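Local coordinates for succinoglycan biosynthesis protein (Bacillus cereus ATCC 14579, PDB 2QGM), which is of unproven function but belongs to the erythromycin esterase family and, by its name, may take part in succinoglycan biosynthesis, at residues Y124-K129 against K164-G169; K173-G178 against S261-F266; K182-V187 against E197-Y202; K225-A230 against K265-L270. All coordinates share one frame; numbering follows the deposited sequence.

All four contacts lie within the stretch assigned to the erythromycin esterase family. Contact 1 holds the end of helix 115-127 against edge strand 166-171 of the main sheet. The chain then runs directly into contact 2, whose centre is about 19 Å from that of contact 1. Contacts 2, 3 and 4 form a continuous helical region on one side of the molecule. Contacts 2 and 4 share Lys265 and Phe266 of helix 253-269 and have centres about 9 Å apart; contacts 2 and 3 share helix 177-190, about 13 Å centre to centre. Ile263 joins contact 2 to contact 3 by packing its CD1 3.7 Å from Tyr202 OH.

Contact 1: Y124-K129 against K164-G169; sequences YIQTGK and KIQFIG
The last turn of helix 115-127 lies against the start of strand 166-171, the edge strand of the main mixed sheet, and Ile125 makes the largest share of the contact, followed by Gln126. The CB of Ile125 is directed at the strand. From it, CG1 takes the crowded position between the backbone N and the carbonyl carbon (chi1 68°), while CG2 stands beside the backbone N. The extended chi2 then sends CD1 outward, and this methyl does all of the side chain's close touching. Ile125 CD1 lies 3.4 Å from the carbonyl O of Ile165 and 3.7 Å from Phe167 CB. Ile125 CD1 also touches Ile165 CG2, at 4.2 Å. Phe167 crosses Ile125 at about a right angle, and its ring leads away to an edge-to-face meeting with Phe109 on the neighbouring strand.

Beside this apolar patch, Gln126 bends at chi2 so that its amide comes to the strand, its plane 17° from that of the Gln166 amide. The Gln126 amide is probably turned over in the model, so its individual polar atoms cannot be assigned with confidence. Asn122, one turn earlier on the same helix, hydrogen-bonds through OD1 to Phe167 N and through ND2 to Gln166 OE1. The chemistry is therefore divided: on the buried side the Ile125 methyl packs on Ile165 and Phe167, while side-chain amides meet the strand and the residues leading into it on the partly exposed side.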
# COMPACT_ATOMS: atom_id res chain seq x y z
N TYR A 124 -5.75 11.63 13.56
CA TYR A 124 -6.31 10.68 14.52
C TYR A 124 -5.23 10.01 15.36
O TYR A 124 -5.34 9.93 16.59
CB TYR A 124 -7.11 9.58 13.82
CG TYR A 124 -7.69 8.60 14.81
CD1 TYR A 124 -8.79 8.95 15.59
CD2 TYR A 124 -7.09 7.36 15.04
CE1 TYR A 124 -9.27 8.10 16.57
CE2 TYR A 124 -7.57 6.50 16.03
CZ TYR A 124 -8.67 6.88 16.80
OH TYR A 124 -9.17 6.05 17.78
N ILE A 125 -4.19 9.51 14.70
CA ILE A 125 -3.13 8.82 15.43
C ILE A 125 -2.19 9.77 16.20
O ILE A 125 -1.38 9.31 17.00
CB ILE A 125 -2.29 7.87 14.51
CG1 ILE A 125 -1.48 8.66 13.49
CG2 ILE A 125 -3.22 6.90 13.81
CD1 ILE A 125 -0.37 7.83 12.86
N GLN A 126 -2.31 11.08 15.97
CA GLN A 126 -1.48 12.05 16.69
C GLN A 126 -2.24 12.63 17.88
O GLN A 126 -1.66 12.81 18.95
CB GLN A 126 -1.06 13.22 15.79
CG GLN A 126 -0.37 12.82 14.50
CD GLN A 126 0.97 12.14 14.71
OE1 GLN A 126 1.45 11.45 13.81
NE2 GLN A 126 1.58 12.34 15.87
N THR A 127 -3.53 12.89 17.71
CA THR A 127 -4.34 13.50 18.76
C THR A 127 -5.56 12.72 19.24
O THR A 127 -6.14 13.06 20.28
CB THR A 127 -4.82 14.89 18.32
OG1 THR A 127 -5.69 14.77 17.19
CG2 THR A 127 -3.63 15.76 17.93
N GLY A 128 -5.96 11.70 18.50
CA GLY A 128 -7.12 10.92 18.89
C GLY A 128 -8.43 11.57 18.49
O GLY A 128 -9.50 11.19 18.97
N LYS A 129 -8.35 12.56 17.61
CA LYS A 129 -9.54 13.27 17.12
C LYS A 129 -10.05 12.63 15.83
O LYS A 129 -9.27 12.33 14.93
CB LYS A 129 -9.21 14.75 16.87
CG LYS A 129 -10.38 15.60 16.38
CD LYS A 129 -10.00 17.09 16.35
CE LYS A 129 -11.19 17.99 16.03
NZ LYS A 129 -11.74 17.80 14.65
N LYS A 164 7.31 9.83 16.64
CA LYS A 164 5.95 9.37 16.37
C LYS A 164 5.74 8.74 14.99
O LYS A 164 6.40 9.10 14.02
CB LYS A 164 4.97 10.53 16.52
CG LYS A 164 5.12 11.31 17.82
CD LYS A 164 4.93 10.41 19.03
CE LYS A 164 4.87 11.23 20.31
NZ LYS A 164 6.12 12.01 20.50
N ILE A 165 4.79 7.81 14.92
CA ILE A 165 4.47 7.18 13.65
C ILE A 165 3.72 8.22 12.84
O ILE A 165 2.85 8.91 13.37
CB ILE A 165 3.52 5.96 13.84
CG1 ILE A 165 4.21 4.87 14.65
CG2 ILE A 165 3.10 5.42 12.48
CD1 ILE A 165 3.27 3.74 15.06
N GLN A 166 4.05 8.34 11.56
CA GLN A 166 3.38 9.29 10.69
C GLN A 166 2.51 8.47 9.74
O GLN A 166 2.95 7.45 9.20
CB GLN A 166 4.41 10.09 9.87
CG GLN A 166 5.31 11.00 10.71
CD GLN A 166 4.53 12.07 11.45
OE1 GLN A 166 3.68 12.75 10.86
NE2 GLN A 166 4.83 12.25 12.73
N PHE A 167 1.26 8.89 9.56
CA PHE A 167 0.37 8.19 8.65
C PHE A 167 0.32 9.02 7.38
O PHE A 167 0.05 10.23 7.44
CB PHE A 167 -1.04 8.07 9.25
CG PHE A 167 -1.93 7.13 8.50
CD1 PHE A 167 -2.34 7.42 7.19
CD2 PHE A 167 -2.31 5.92 9.07
CE1 PHE A 167 -3.12 6.51 6.48
CE2 PHE A 167 -3.09 5.01 8.36
CZ PHE A 167 -3.50 5.30 7.06
N ILE A 168 0.61 8.38 6.25
CA ILE A 168 0.60 9.07 4.96
C ILE A 168 -0.36 8.36 3.99
O ILE A 168 -0.28 7.15 3.82
CB ILE A 168 2.01 9.07 4.30
CG1 ILE A 168 3.04 9.72 5.22
CG2 ILE A 168 1.96 9.77 2.95
CD1 ILE A 168 3.78 8.73 6.08
N GLY A 169 -1.25 9.14 3.38
CA GLY A 169 -2.17 8.58 2.39
C GLY A 169 -1.52 8.78 1.04
O GLY A 169 -1.44 9.90 0.54

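Contact 2: K173-G178 against S261-F266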
# COMPACT_ATOMS: atom_id res chain seq x y z
N LYS A 173 -7.10 9.09 -5.62
CA LYS A 173 -8.34 8.75 -6.31
C LYS A 173 -9.41 9.81 -6.08
O LYS A 173 -10.49 9.76 -6.67
CB LYS A 173 -8.84 7.38 -5.86
CG LYS A 173 -7.84 6.27 -6.17
CD LYS A 173 -8.42 4.90 -5.91
CE LYS A 173 -8.80 4.73 -4.46
NZ LYS A 173 -9.23 3.33 -4.18
N ALA A 174 -9.08 10.79 -5.24
CA ALA A 174 -9.98 11.89 -4.92
C ALA A 174 -9.24 12.93 -4.07
O ALA A 174 -8.27 12.61 -3.38
CB ALA A 174 -11.20 11.38 -4.15
N LEU A 175 -9.69 14.18 -4.13
CA LEU A 175 -9.11 15.24 -3.32
C LEU A 175 -10.27 15.82 -2.53
O LEU A 175 -11.17 16.43 -3.11
CB LEU A 175 -8.47 16.32 -4.18
CG LEU A 175 -7.23 15.93 -4.99
CD1 LEU A 175 -6.85 17.07 -5.91
CD2 LEU A 175 -6.09 15.60 -4.04
N ASP A 176 -10.26 15.62 -1.22
CA ASP A 176 -11.32 16.11 -0.35
C ASP A 176 -11.14 17.59 -0.04
O ASP A 176 -10.07 18.16 -0.27
CB ASP A 176 -11.32 15.31 0.95
CG ASP A 176 -10.14 15.63 1.83
OD1 ASP A 176 -9.00 15.66 1.31
OD2 ASP A 176 -10.34 15.86 3.04
N GLN A 177 -12.19 18.21 0.49
CA GLN A 177 -12.15 19.62 0.85
C GLN A 177 -11.07 19.86 1.91
O GLN A 177 -10.45 20.92 1.95
CB GLN A 177 -13.52 20.05 1.38
CG GLN A 177 -13.66 21.54 1.66
CD GLN A 177 -13.39 22.40 0.45
OE1 GLN A 177 -13.86 22.11 -0.65
NE2 GLN A 177 -12.61 23.46 0.64
N GLY A 178 -10.86 18.86 2.76
CA GLY A 178 -9.85 18.97 3.79
C GLY A 178 -8.47 19.25 3.21
O GLY A 178 -7.68 19.96 3.82
N SER A 261 1.25 19.90 -3.61
CA SER A 261 1.90 19.04 -4.60
C SER A 261 1.00 17.87 -4.96
O SER A 261 0.99 17.42 -6.10
CB SER A 261 3.25 18.53 -4.07
OG SER A 261 4.26 19.51 -4.18
N ALA A 262 0.23 17.36 -4.00
CA ALA A 262 -0.67 16.24 -4.27
C ALA A 262 -1.79 16.69 -5.20
O ALA A 262 -2.27 15.93 -6.04
CB ALA A 262 -1.24 15.69 -2.97
N ILE A 263 -2.19 17.95 -5.04
CA ILE A 263 -3.23 18.51 -5.88
C ILE A 263 -2.69 18.67 -7.30
O ILE A 263 -3.39 18.39 -8.28
CB ILE A 263 -3.71 19.85 -5.30
CG1 ILE A 263 -4.45 19.57 -3.98
CG2 ILE A 263 -4.60 20.58 -6.30
CD1 ILE A 263 -4.75 20.79 -3.13
N GLU A 264 -1.43 19.09 -7.43
CA GLU A 264 -0.82 19.23 -8.75
C GLU A 264 -0.73 17.85 -9.38
O GLU A 264 -1.09 17.67 -10.55
CB GLU A 264 0.59 19.83 -8.65
CG GLU A 264 1.24 20.06 -10.02
CD GLU A 264 2.68 20.53 -9.92
OE1 GLU A 264 2.96 21.38 -9.05
OE2 GLU A 264 3.52 20.07 -10.71
N LYS A 265 -0.26 16.87 -8.62
CA LYS A 265 -0.14 15.50 -9.12
C LYS A 265 -1.48 14.99 -9.65
O LYS A 265 -1.55 14.41 -10.72
CB LYS A 265 0.35 14.55 -8.01
CG LYS A 265 1.80 14.75 -7.59
CD LYS A 265 2.20 13.72 -6.54
CE LYS A 265 3.67 13.84 -6.14
NZ LYS A 265 4.00 15.14 -5.51
N PHE A 266 -2.55 15.21 -8.89
CA PHE A 266 -3.87 14.77 -9.29
C PHE A 266 -4.29 15.35 -10.66
O PHE A 266 -4.77 14.63 -11.53
CB PHE A 266 -4.89 15.13 -8.20
CG PHE A 266 -6.30 14.69 -8.49
CD1 PHE A 266 -7.17 15.50 -9.20
CD2 PHE A 266 -6.76 13.45 -8.02
CE1 PHE A 266 -8.50 15.09 -9.44
CE2 PHE A 266 -8.07 13.04 -8.25
CZ PHE A 266 -8.94 13.87 -8.96
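A strand-to-helix connection following edge strand 166-171 packs here on the C-terminal half of helix 253-269, in the helical region beside the mixed sheet. Leu175 supplies most of the contact from the connection, just before Asp176 takes the N-cap position of helix 177-190. The CG of Leu175 lies beside the backbone N and anti to the carbonyl carbon (chi1 -67°), and an extended chi2 of 173° carries CD1 onward to the helix. Leu175 CD1 meets Phe266 CG at 3.6 Å and also approaches Ile263 CG1 at 4.0 Å, so one methyl touches both residues.

Phe266 takes a different first torsion. Its CG is anti to the backbone N (chi1 -178°), and the two side chains slide past each other in opposite directions. One face of the Phe266 ring receives Leu175 CG in a CH-pi contact, 4.1 Å from the centroid and 23° off the ring normal. The carbon stands displaced toward the ring's rim, nearer CG and CD2 than the far end.

The same ring also meets Tyr215 edge-to-face. Ile263, about one helical turn before, turns CG1 beside its backbone N, and it packs further on Phe180 of helix 177-190. The backbone before Leu175 is tethered at Lys173, whose N is hydrogen-bonded to Asp114 OD1. At the CE2 edge of the phenyl group the backbone takes over from the leucine: Lys173 C sits near the ring plane, 4.1 Å from Phe266 CE2.

Contact 3: K182-V187 against E197-Y202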
# COMPACT_ATOMS: atom_id res chain seq x y z
N LYS A 182 -6.27 22.47 3.91
CA LYS A 182 -4.98 22.31 4.55
C LYS A 182 -4.04 23.38 4.00
O LYS A 182 -3.32 24.06 4.74
CB LYS A 182 -4.41 20.93 4.25
CG LYS A 182 -3.20 20.57 5.10
CD LYS A 182 -3.65 20.24 6.52
CE LYS A 182 -2.48 19.84 7.40
NZ LYS A 182 -2.93 19.52 8.78
N VAL A 183 -4.07 23.54 2.67
CA VAL A 183 -3.24 24.52 1.97
C VAL A 183 -3.71 25.94 2.24
O VAL A 183 -2.93 26.80 2.65
CB VAL A 183 -3.26 24.32 0.43
CG1 VAL A 183 -2.36 25.36 -0.23
CG2 VAL A 183 -2.82 22.91 0.07
N ILE A 184 -4.99 26.19 2.00
CA ILE A 184 -5.58 27.51 2.20
C ILE A 184 -5.36 28.05 3.61
O ILE A 184 -4.97 29.21 3.79
CB ILE A 184 -7.10 27.51 1.92
CG1 ILE A 184 -7.38 27.13 0.47
CG2 ILE A 184 -7.68 28.89 2.21
CD1 ILE A 184 -6.87 28.14 -0.54
N ASP A 185 -5.63 27.21 4.61
CA ASP A 185 -5.46 27.61 6.00
C ASP A 185 -4.04 28.06 6.27
O ASP A 185 -3.82 29.08 6.93
CB ASP A 185 -5.81 26.45 6.94
CG ASP A 185 -7.29 26.14 6.96
OD1 ASP A 185 -8.06 26.95 6.41
OD2 ASP A 185 -7.68 25.11 7.53
N TYR A 186 -3.07 27.31 5.76
CA TYR A 186 -1.67 27.67 5.96
C TYR A 186 -1.37 29.04 5.35
O TYR A 186 -0.74 29.88 5.99
CB TYR A 186 -0.75 26.63 5.33
CG TYR A 186 0.69 27.08 5.28
CD1 TYR A 186 1.48 27.08 6.43
CD2 TYR A 186 1.25 27.56 4.10
CE1 TYR A 186 2.78 27.55 6.40
CE2 TYR A 186 2.55 28.04 4.06
CZ TYR A 186 3.32 28.03 5.22
OH TYR A 186 4.61 28.52 5.19
N VAL A 187 -1.81 29.25 4.12
CA VAL A 187 -1.60 30.51 3.43
C VAL A 187 -2.25 31.69 4.15
O VAL A 187 -1.65 32.76 4.28
CB VAL A 187 -2.14 30.45 1.98
CG1 VAL A 187 -2.01 31.82 1.31
CG2 VAL A 187 -1.37 29.41 1.19
N GLU A 197 -4.81 34.97 -4.41
CA GLU A 197 -4.40 34.20 -5.57
C GLU A 197 -4.60 32.70 -5.39
O GLU A 197 -5.05 32.02 -6.30
CB GLU A 197 -2.93 34.49 -5.90
CG GLU A 197 -2.36 33.66 -7.04
CD GLU A 197 -1.03 34.19 -7.53
OE1 GLU A 197 -0.32 34.83 -6.73
OE2 GLU A 197 -0.69 33.96 -8.71
N VAL A 198 -4.27 32.19 -4.21
CA VAL A 198 -4.43 30.76 -3.96
C VAL A 198 -5.89 30.34 -4.03
O VAL A 198 -6.23 29.37 -4.70
CB VAL A 198 -3.84 30.35 -2.59
CG1 VAL A 198 -4.06 28.86 -2.35
CG2 VAL A 198 -2.35 30.67 -2.56
N GLU A 199 -6.76 31.06 -3.33
CA GLU A 199 -8.18 30.73 -3.32
C GLU A 199 -8.78 30.80 -4.72
O GLU A 199 -9.64 29.99 -5.08
CB GLU A 199 -8.94 31.67 -2.38
CG GLU A 199 -8.59 31.43 -0.92
CD GLU A 199 -9.47 32.22 0.02
OE1 GLU A 199 -9.35 33.47 0.05
OE2 GLU A 199 -10.29 31.59 0.72
N GLU A 200 -8.31 31.76 -5.51
CA GLU A 200 -8.79 31.91 -6.88
C GLU A 200 -8.40 30.69 -7.70
O GLU A 200 -9.21 30.16 -8.46
CB GLU A 200 -8.19 33.17 -7.52
CG GLU A 200 -8.57 33.34 -8.97
CD GLU A 200 -10.04 33.65 -9.16
OE1 GLU A 200 -10.47 34.74 -8.75
OE2 GLU A 200 -10.77 32.78 -9.69
N ASN A 201 -7.16 30.23 -7.55
CA ASN A 201 -6.70 29.08 -8.30
C ASN A 201 -7.37 27.76 -7.94
O ASN A 201 -7.43 26.86 -8.77
CB ASN A 201 -5.19 28.91 -8.17
CG ASN A 201 -4.42 29.88 -9.05
OD1 ASN A 201 -3.98 30.93 -8.60
ND2 ASN A 201 -4.30 29.54 -10.32
N TYR A 202 -7.86 27.65 -6.71
CA TYR A 202 -8.51 26.42 -6.23
C TYR A 202 -10.04 26.40 -6.24
O TYR A 202 -10.64 25.32 -6.16
CB TYR A 202 -8.09 26.09 -4.80
CG TYR A 202 -6.69 25.56 -4.61
CD1 TYR A 202 -5.96 24.99 -5.67
CD2 TYR A 202 -6.11 25.57 -3.35
CE1 TYR A 202 -4.69 24.45 -5.45
CE2 TYR A 202 -4.85 25.03 -3.13
CZ TYR A 202 -4.15 24.47 -4.18
OH TYR A 202 -2.91 23.93 -3.90
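Ile184 slides past Val198 in the opposite direction and overlaps it closely, with Ile184 CD1 only 3.4 Å from Val198 CG1, tighter than usual van der Waals contact. The CG1 of Ile184 stands beside the backbone N, and a second bend at chi2 (-65°) brings CD1 nearer the opposing helix than the initial direction of the side chain would suggest. From there Ile184 CD1 also meets Glu199 CG at 3.7 Å and Tyr202 CD2 at 3.9 Å. The glutamate crosses Ile184 at about a right angle, contributing mainly its CG, with one carboxylate oxygen, OE2, beside Ile184 CG2.

Val183 approaches Tyr202 differently. Its CB lies in the ring plane at the edge, and Val183 CG1, anti to the backbone N, is 3.8 Å from Tyr202 CE2. Farther along, Val187 and Val198 reach tip to tip; both Val187 methyls approach Val198 CG2, the CG1 distance being 4.1 Å. The isopropyl groups of Val183, Val187 and Val198 share the same first torsion, so each presents one methyl anti to its backbone N.

These residues pair two successive helices of a helical hairpin. The segment axes are 164° apart in direction, nearly antiparallel, and approach to 10.2 Å. Tyr202 continues the apolar layer through an edge-to-face contact with Phe180. Helix 220-236 joins it through Val233, which touches both Val198 and Tyr202, while helix 253-269 adds Thr259 against Val183 and both Ala260 and Ile263 against Tyr202.

Contact 4: K225-A230 against K265-L270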
# COMPACT_ATOMS: atom_id res chain seq x y z
N LYS A 225 -6.38 24.03 -17.79
CA LYS A 225 -6.54 25.19 -16.92
C LYS A 225 -6.34 24.81 -15.45
O LYS A 225 -5.58 25.46 -14.74
CB LYS A 225 -7.94 25.77 -17.14
CG LYS A 225 -8.26 27.04 -16.38
CD LYS A 225 -9.67 27.48 -16.73
CE LYS A 225 -10.07 28.78 -16.06
NZ LYS A 225 -11.47 29.13 -16.42
N PHE A 226 -7.02 23.75 -15.00
CA PHE A 226 -6.89 23.33 -13.61
C PHE A 226 -5.48 22.84 -13.26
O PHE A 226 -5.01 23.04 -12.15
CB PHE A 226 -7.90 22.23 -13.27
CG PHE A 226 -9.33 22.69 -13.26
CD1 PHE A 226 -9.65 24.01 -12.94
CD2 PHE A 226 -10.36 21.80 -13.54
CE1 PHE A 226 -10.99 24.44 -12.90
CE2 PHE A 226 -11.70 22.21 -13.50
CZ PHE A 226 -12.01 23.53 -13.18
N LYS A 227 -4.82 22.18 -14.20
CA LYS A 227 -3.45 21.70 -13.96
C LYS A 227 -2.55 22.91 -13.78
O LYS A 227 -1.68 22.93 -12.90
CB LYS A 227 -2.95 20.86 -15.15
CG LYS A 227 -1.47 20.50 -15.04
CD LYS A 227 -0.94 19.83 -16.30
CE LYS A 227 0.58 19.63 -16.23
NZ LYS A 227 1.35 20.91 -16.25
N ALA A 228 -2.75 23.92 -14.62
CA ALA A 228 -1.98 25.15 -14.56
C ALA A 228 -2.19 25.84 -13.22
O ALA A 228 -1.24 26.26 -12.56
CB ALA A 228 -2.39 26.09 -15.70
N ASN A 229 -3.45 25.96 -12.80
CA ASN A 229 -3.78 26.59 -11.53
C ASN A 229 -3.12 25.85 -10.36
O ASN A 229 -2.59 26.48 -9.44
CB ASN A 229 -5.30 26.62 -11.32
CG ASN A 229 -6.00 27.62 -12.24
OD1 ASN A 229 -5.40 28.14 -13.18
ND2 ASN A 229 -7.27 27.87 -11.97
N ALA A 230 -3.15 24.52 -10.41
CA ALA A 230 -2.57 23.69 -9.34
C ALA A 230 -1.06 23.83 -9.30
O ALA A 230 -0.46 23.89 -8.23
CB ALA A 230 -2.95 22.23 -9.55
N LYS A 265 -0.26 16.87 -8.62
CA LYS A 265 -0.14 15.50 -9.12
C LYS A 265 -1.48 14.99 -9.65
O LYS A 265 -1.55 14.41 -10.72
CB LYS A 265 0.35 14.55 -8.01
CG LYS A 265 1.80 14.75 -7.59
CD LYS A 265 2.20 13.72 -6.54
CE LYS A 265 3.67 13.84 -6.14
NZ LYS A 265 4.00 15.14 -5.51
N PHE A 266 -2.55 15.21 -8.89
CA PHE A 266 -3.87 14.77 -9.29
C PHE A 266 -4.29 15.35 -10.66
O PHE A 266 -4.77 14.63 -11.53
CB PHE A 266 -4.89 15.13 -8.20
CG PHE A 266 -6.30 14.69 -8.49
CD1 PHE A 266 -7.17 15.50 -9.20
CD2 PHE A 266 -6.76 13.45 -8.02
CE1 PHE A 266 -8.50 15.09 -9.44
CE2 PHE A 266 -8.07 13.04 -8.25
CZ PHE A 266 -8.94 13.87 -8.96
N THR A 267 -4.10 16.66 -10.84
CA THR A 267 -4.47 17.32 -12.09
C THR A 267 -3.54 16.95 -13.25
O THR A 267 -3.92 17.08 -14.42
CB THR A 267 -4.46 18.86 -11.93
OG1 THR A 267 -3.14 19.30 -11.62
CG2 THR A 267 -5.42 19.28 -10.81
N THR A 268 -2.34 16.49 -12.93
CA THR A 268 -1.37 16.10 -13.95
C THR A 268 -1.63 14.67 -14.41
O THR A 268 -1.53 14.35 -15.59
CB THR A 268 0.08 16.20 -13.41
OG1 THR A 268 0.34 17.54 -12.98
CG2 THR A 268 1.08 15.81 -14.49
N MSE A 269 -1.96 13.81 -13.44
CA MSE A 269 -2.25 12.40 -13.69
C MSE A 269 -3.47 12.21 -14.60
O MSE A 269 -3.50 11.31 -15.44
CB MSE A 269 -2.48 11.72 -12.33
CG MSE A 269 -3.07 10.32 -12.38
SE MSE A 269 -3.49 9.74 -10.56
CE MSE A 269 -5.26 10.54 -10.45
N LEU A 270 -4.46 13.08 -14.43
CA LEU A 270 -5.70 12.97 -15.20
C LEU A 270 -5.79 13.88 -16.41
O LEU A 270 -6.87 14.08 -16.96
CB LEU A 270 -6.90 13.21 -14.28
CG LEU A 270 -7.04 12.20 -13.13
CD1 LEU A 270 -8.25 12.57 -12.27
CD2 LEU A 270 -7.19 10.78 -13.69
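Near the end of helix 253-269, the side chains that touch helix 220-236 come from consecutive threonines. Phe266, just before them, is directed elsewhere and meets Tyr215 edge-to-face. Thr267 then points toward the opposing helix and makes the closest approach. Thr267 OG1 occupies the crowded position between the backbone N and the carbonyl carbon (chi1 63°), where it lies 3.4 Å from Lys227 CA and 3.6 Å from Ala230 CB. Thr267 CG2, beside the backbone N, extends the contact to Ala230 CB and to the carbonyl O of Phe226, 4.0 Å from each.

Thr268 follows at the side of the interface. Thr268 OG1 stands beside its own backbone N and comes 3.9 Å from Lys227 CE, while the lysine chain crosses it obliquely. That chain is extended from CB to CE and bends only at chi4, with NZ in a long, weak ion pair with Glu231 on its own helix.

The segments run roughly antiparallel, with 152° between their directions and an axis separation of 8.6 Å. Such a close approach is consistent with small side chains at the centre, Ala230 and Thr267. Both threonine hydroxyls are hydrogen-bonded to the Glu264 carbonyl about one turn back. Their polarity is thus met within helix 253-269, and what they offer across the interface is van der Waals contact with Ala230, the backbone of Lys227 and the aliphatic part of its side chain.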